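Local coordinates for protein Mypaa.01249.c (Mycobacterium paratuberculosis, PDB 3RD5) that probably acts as an oxidoreductase of the short-chain dehydrogenase/reductase family, although its substrate and reaction are not established, at residues R17-G23 with A41-V47; T32-L36 with Q234-A238. One frame throughout, in Å; residues are numbered along the deposited sequence. Where two conformers were deposited one is given.

Overall arrangement
Contact 1 and contact 2 share one beta-alpha-beta unit: residues 17-23 and 41-47 lie on its two neighbouring parallel strands, and 32-36 on the helix that crosses between them. Both contacts are largely buried, with centres about 11 Å apart. Contact 1 is backbone chemistry, a ladder of six N-H...O hydrogen bonds inside the central sheet. Contact 2 lies between two helices on a sheet face, where leucine and threonine side chains and one water do the joining, and no direct hydrogen bond crosses. Ala33 links the two layers: its CB is 3.6 Å from Met45 CE, and its CA is 3.6 Å from Ile21 CD1.

Contact 1. Residues R17-G23 with A41-V47; sequences RTVVITG and ATVIMAV
This is the first strand pair of a Rossmann-type sheet, the two parallel strands of a right-handed beta-alpha-beta crossover. Strands 18-22 and 42-47 run 4.7 Å apart at 18°, in the register Thr18-Thr42, Val19-Val43, Val20-Ile44, Ile21-Met45 and Thr22-Ala46. Hydrogen bonds of 2.8 to 3.0 Å stitch them: Thr42 N to Arg17 O, Val19 N to Thr42 O, Ile44 N to Val19 O, Ile21 N to Ile44 O, Ala46 N to Ile21 O, and Gly23 N to Ala46 O. Val19, Ile21, Val43 and Met45 face helix 27-38. Ile21 (m, t) sets CD1 3.7 Å from Val43 CG1; Met45 (t, p, p) curls its thioether back, CE 3.8 Å from Ile21 CB. On the other face, Val20 (t) and Ile44 (m, t) meet at CG2-CD1, 4.2 Å, with Phe80 of helix 74-82 against them; Thr18 CG2 lies 3.9 Å from Ile44 CD1. Thr22, in p, turns OG1 to His119. Gly23 lies where a CB would clash with Met45 SD, which sits 4.0 Å from Gly23 CA. Just beyond, water 2 donates to Gly23 O and Ala46 O, 2.8 Å from each.

Contact 2. Residues T32-L36 with Q234-A238; sequences TAREL and QTLYA
Two alpha-helices lie side by side here, 32-36 within helix 27-38 and 234-238 within helix 226-240. Their local axes come within 10.3 Å and cross at -48°, with N-to-C directions broadly alike. Both backbones are regular: Leu36 N bonds to Thr32 O and Ala238 N to Gln234 O, each at 3.2 Å. The closest CA pair is Thr32-Leu236, 6.5 Å apart.

Thr32, rotamer m, brings CG2 to 4.1 Å from Thr235 CG2 and 3.9 Å from Leu236 CD2. Its OG1 bonds back to Leu28 O one turn earlier and also accepts from water 3 at 2.9 Å; the same water hydrogen-bonds Thr235 OG1 at 2.7 Å, bridging the helices. Ala33 points away from helix 226-240, down onto Ile21 in the sheet. Arg34 makes no contact with 234-238, but its NH2 forms a salt bridge to Glu35 OE2 at 2.9 Å and another to Asp229, near the start of the opposing helix. Glu35 (m, m) offers its aliphatic base, CB lying 3.7 Å from Leu236 CD1, while its carboxylate leads away and OE1 pairs with Arg38. Leu36 (m, t) closes the set, with CG 3.6 Å from Leu236 CD2. Leu236, also m, t, thus reaches across to Thr32, Glu35 and Leu36, filling the gap between the helices.

Ile91 of strand 87-92 lies beneath Thr32, Leu36 and Thr235. Helices packed side by side on one face of a parallel sheet are characteristic of the three-layer alpha/beta/alpha Rossmann fold of short-chain dehydrogenases/reductases.

Contact 1. Residues R17-G23 with A41-V47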
loop_
_atom_site.group_PDB
_atom_site.type_symbol
_atom_site.label_atom_id
_atom_site.label_comp_id
_atom_site.label_asym_id
_atom_site.label_seq_id
_atom_site.Cartn_x
_atom_site.Cartn_y
_atom_site.Cartn_z
ATOM N N ARG A 17 15.974 0.172 -12.102
ATOM C CA ARG A 17 15.360 -0.102 -10.807
ATOM C C ARG A 17 14.041 -0.848 -11.015
ATOM O O ARG A 17 13.335 -0.578 -11.959
ATOM C CB ARG A 17 15.118 1.179 -9.993
ATOM C CG ARG A 17 16.386 2.003 -9.806
ATOM C CD ARG A 17 16.150 3.195 -8.873
ATOM N NE ARG A 17 16.174 2.667 -7.529
ATOM C CZ ARG A 17 15.489 3.162 -6.511
ATOM N NH1 ARG A 17 14.736 4.262 -6.663
ATOM N NH2 ARG A 17 15.597 2.562 -5.325
ATOM N N THR A 18 13.717 -1.767 -10.128
ATOM C CA THR A 18 12.512 -2.593 -10.211
ATOM C C THR A 18 11.544 -2.151 -9.135
ATOM O O THR A 18 11.885 -2.016 -7.945
ATOM C CB THR A 18 12.843 -4.073 -10.046
ATOM O OG1 THR A 18 13.702 -4.491 -11.137
ATOM C CG2 THR A 18 11.568 -4.958 -10.014
ATOM N N VAL A 19 10.294 -1.916 -9.547
ATOM C CA VAL A 19 9.221 -1.473 -8.663
ATOM C C VAL A 19 8.072 -2.457 -8.772
ATOM O O VAL A 19 7.534 -2.669 -9.869
ATOM C CB VAL A 19 8.731 -0.065 -9.017
ATOM C CG1 VAL A 19 7.630 0.364 -8.041
ATOM C CG2 VAL A 19 9.916 0.947 -9.006
ATOM N N VAL A 20 7.671 -3.074 -7.663
ATOM C CA VAL A 20 6.487 -3.906 -7.608
ATOM C C VAL A 20 5.339 -3.062 -7.148
ATOM O O VAL A 20 5.480 -2.383 -6.113
ATOM C CB VAL A 20 6.673 -5.104 -6.636
ATOM C CG1 VAL A 20 5.364 -5.902 -6.473
ATOM C CG2 VAL A 20 7.775 -6.028 -7.157
ATOM N N ILE A 21 4.207 -3.091 -7.850
ATOM C CA ILE A 21 3.015 -2.284 -7.524
ATOM C C ILE A 21 1.812 -3.195 -7.475
ATOM O O ILE A 21 1.487 -3.824 -8.488
ATOM C CB ILE A 21 2.725 -1.166 -8.601
ATOM C CG1 ILE A 21 3.972 -0.308 -8.849
ATOM C CG2 ILE A 21 1.517 -0.287 -8.147
ATOM C CD1 ILE A 21 3.749 0.817 -9.886
ATOM N N THR A 22 1.108 -3.259 -6.346
ATOM C CA THR A 22 -0.144 -3.996 -6.318
ATOM C C THR A 22 -1.245 -3.123 -6.910
ATOM O O THR A 22 -1.283 -1.902 -6.678
ATOM C CB THR A 22 -0.507 -4.464 -4.924
ATOM O OG1 THR A 22 -0.739 -3.324 -4.081
ATOM C CG2 THR A 22 0.627 -5.344 -4.289
ATOM N N GLY A 23 -2.123 -3.729 -7.699
ATOM C CA GLY A 23 -3.183 -2.936 -8.314
ATOM C C GLY A 23 -4.519 -3.520 -8.230
ATOM O O GLY A 23 -4.676 -4.705 -8.015
ATOM N N ALA A 41 11.864 2.744 -15.040
ATOM C CA ALA A 41 11.697 1.626 -14.097
ATOM C C ALA A 41 11.250 0.354 -14.793
ATOM O O ALA A 41 10.476 0.389 -15.756
ATOM C CB ALA A 41 10.654 1.936 -13.020
ATOM N N THR A 42 11.684 -0.788 -14.264
ATOM C CA THR A 42 11.076 -2.076 -14.584
ATOM C C THR A 42 9.943 -2.249 -13.578
ATOM O O THR A 42 10.190 -2.476 -12.400
ATOM C CB THR A 42 12.083 -3.222 -14.477
ATOM O OG1 THR A 42 13.126 -3.032 -15.466
ATOM C CG2 THR A 42 11.407 -4.557 -14.721
ATOM N N VAL A 43 8.702 -2.127 -14.045
ATOM C CA VAL A 43 7.521 -2.182 -13.171
ATOM C C VAL A 43 6.861 -3.546 -13.272
ATOM O O VAL A 43 6.680 -4.065 -14.386
ATOM C CB VAL A 43 6.489 -1.096 -13.518
ATOM C CG1 VAL A 43 5.265 -1.194 -12.598
ATOM C CG2 VAL A 43 7.106 0.311 -13.438
ATOM N N ILE A 44 6.583 -4.154 -12.131
ATOM C CA ILE A 44 5.819 -5.402 -12.045
ATOM C C ILE A 44 4.477 -5.053 -11.406
ATOM O O ILE A 44 4.430 -4.714 -10.209
ATOM C CB ILE A 44 6.561 -6.450 -11.217
ATOM C CG1 ILE A 44 7.907 -6.789 -11.863
ATOM C CG2 ILE A 44 5.702 -7.713 -11.044
ATOM C CD1 ILE A 44 8.850 -7.567 -10.937
ATOM N N MET A 45 3.413 -5.060 -12.216
ATOM C CA MET A 45 2.069 -4.791 -11.741
ATOM C C MET A 45 1.440 -6.107 -11.358
ATOM O O MET A 45 1.314 -7.012 -12.187
ATOM C CB MET A 45 1.226 -4.130 -12.829
ATOM C CG MET A 45 -0.230 -3.998 -12.501
ATOM S SD MET A 45 -0.455 -2.811 -11.214
ATOM C CE MET A 45 0.850 -1.708 -11.880
ATOM N N ALA A 46 1.019 -6.212 -10.106
ATOM C CA ALA A 46 0.514 -7.459 -9.523
ATOM C C ALA A 46 -0.973 -7.299 -9.265
ATOM O O ALA A 46 -1.374 -6.514 -8.396
ATOM C CB ALA A 46 1.294 -7.746 -8.246
ATOM N N VAL A 47 -1.797 -8.001 -10.064
ATOM C CA VAL A 47 -3.240 -7.774 -10.139
ATOM C C VAL A 47 -4.015 -9.075 -10.211
ATOM O O VAL A 47 -3.483 -10.094 -10.643
ATOM C CB VAL A 47 -3.610 -6.909 -11.352
ATOM C CG1 VAL A 47 -2.953 -5.532 -11.218
ATOM C CG2 VAL A 47 -3.234 -7.568 -12.713
HETATM O O HOH W 1 15.113 -2.062 -14.265
HETATM O O HOH W 2 -3.350 -6.581 -6.368
#

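Contact 2. Residues T32-L36 with Q234-A238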
loop_
_atom_site.group_PDB
_atom_site.type_symbol
_atom_site.label_atom_id
_atom_site.label_comp_id
_atom_site.label_asym_id
_atom_site.label_seq_id
_atom_site.Cartn_x
_atom_site.Cartn_y
_atom_site.Cartn_z
ATOM N N THR A 32 0.478 5.450 -11.473
ATOM C CA THR A 32 1.699 5.282 -10.712
ATOM C C THR A 32 2.705 4.438 -11.549
ATOM O O THR A 32 3.871 4.804 -11.684
ATOM C CB THR A 32 1.432 4.615 -9.361
ATOM O OG1 THR A 32 0.444 5.379 -8.625
ATOM C CG2 THR A 32 2.691 4.543 -8.534
ATOM N N ALA A 33 2.212 3.339 -12.119
ATOM C CA ALA A 33 3.026 2.487 -12.992
ATOM C C ALA A 33 3.509 3.227 -14.214
ATOM O O ALA A 33 4.701 3.144 -14.567
ATOM C CB ALA A 33 2.227 1.248 -13.402
ATOM N N ARG A 34 2.592 3.940 -14.865
ATOM C CA ARG A 34 2.891 4.670 -16.112
ATOM C C ARG A 34 4.043 5.650 -15.886
ATOM O O ARG A 34 4.980 5.738 -16.709
ATOM C CB ARG A 34 1.627 5.390 -16.628
ATOM C CG ARG A 34 1.795 6.119 -17.932
ATOM C CD ARG A 34 0.585 7.025 -18.197
ATOM N NE ARG A 34 0.644 8.250 -17.369
ATOM C CZ ARG A 34 -0.400 9.021 -17.051
ATOM N NH1 ARG A 34 -1.647 8.718 -17.434
ATOM N NH2 ARG A 34 -0.183 10.119 -16.358
ATOM N N GLU A 35 3.979 6.449 -14.813
ATOM C CA GLU A 35 4.978 7.489 -14.598
ATOM C C GLU A 35 6.329 6.890 -14.221
ATOM O O GLU A 35 7.374 7.371 -14.671
ATOM C CB GLU A 35 4.518 8.479 -13.532
ATOM C CG GLU A 35 3.277 9.279 -13.907
ATOM C CD GLU A 35 3.502 10.330 -14.989
ATOM O OE1 GLU A 35 4.636 10.698 -15.282
ATOM O OE2 GLU A 35 2.486 10.871 -15.500
ATOM N N LEU A 36 6.343 5.842 -13.406
ATOM C CA LEU A 36 7.624 5.215 -13.098
ATOM C C LEU A 36 8.262 4.536 -14.325
ATOM O O LEU A 36 9.487 4.624 -14.559
ATOM C CB LEU A 36 7.462 4.200 -11.955
ATOM C CG LEU A 36 7.096 4.851 -10.641
ATOM C CD1 LEU A 36 6.639 3.792 -9.627
ATOM C CD2 LEU A 36 8.307 5.663 -10.097
ATOM N N GLN A 234 0.991 11.681 -5.116
ATOM C CA GLN A 234 1.336 11.548 -3.705
ATOM C C GLN A 234 2.216 10.309 -3.509
ATOM O O GLN A 234 3.267 10.353 -2.835
ATOM C CB GLN A 234 0.071 11.505 -2.851
ATOM C CG GLN A 234 -1.057 12.488 -3.211
ATOM C CD GLN A 234 -0.641 13.927 -3.341
ATOM O OE1 GLN A 234 0.207 14.411 -2.560
ATOM N NE2 GLN A 234 -1.265 14.649 -4.317
ATOM N N THR A 235 1.781 9.190 -4.070
ATOM C CA THR A 235 2.557 7.951 -4.023
ATOM C C THR A 235 3.931 8.111 -4.683
ATOM O O THR A 235 4.935 7.633 -4.165
ATOM C CB THR A 235 1.812 6.818 -4.702
ATOM O OG1 THR A 235 0.519 6.660 -4.113
ATOM C CG2 THR A 235 2.569 5.501 -4.590
ATOM N N LEU A 236 3.950 8.788 -5.827
ATOM C CA LEU A 236 5.188 8.965 -6.592
ATOM C C LEU A 236 6.238 9.779 -5.825
ATOM O O LEU A 236 7.429 9.518 -5.903
ATOM C CB LEU A 236 4.857 9.580 -7.965
ATOM C CG LEU A 236 4.117 8.654 -8.947
ATOM C CD1 LEU A 236 3.507 9.442 -10.142
ATOM C CD2 LEU A 236 5.037 7.513 -9.428
ATOM N N TYR A 237 5.769 10.774 -5.059
ATOM C CA TYR A 237 6.645 11.535 -4.176
ATOM C C TYR A 237 7.223 10.625 -3.071
ATOM O O TYR A 237 8.437 10.569 -2.861
ATOM C CB TYR A 237 5.861 12.707 -3.586
ATOM C CG TYR A 237 6.628 13.680 -2.720
ATOM C CD1 TYR A 237 6.854 13.403 -1.389
ATOM C CD2 TYR A 237 7.013 14.904 -3.203
ATOM C CE1 TYR A 237 7.448 14.341 -0.534
ATOM C CE2 TYR A 237 7.607 15.838 -2.354
ATOM C CZ TYR A 237 7.803 15.532 -1.039
ATOM O OH TYR A 237 8.393 16.485 -0.206
ATOM N N ALA A 238 6.372 9.837 -2.421
ATOM C CA ALA A 238 6.840 8.892 -1.401
ATOM C C ALA A 238 7.804 7.837 -1.962
ATOM O O ALA A 238 8.751 7.444 -1.295
ATOM C CB ALA A 238 5.653 8.201 -0.714
HETATM O O HOH W 3 -0.417 4.800 -5.904
#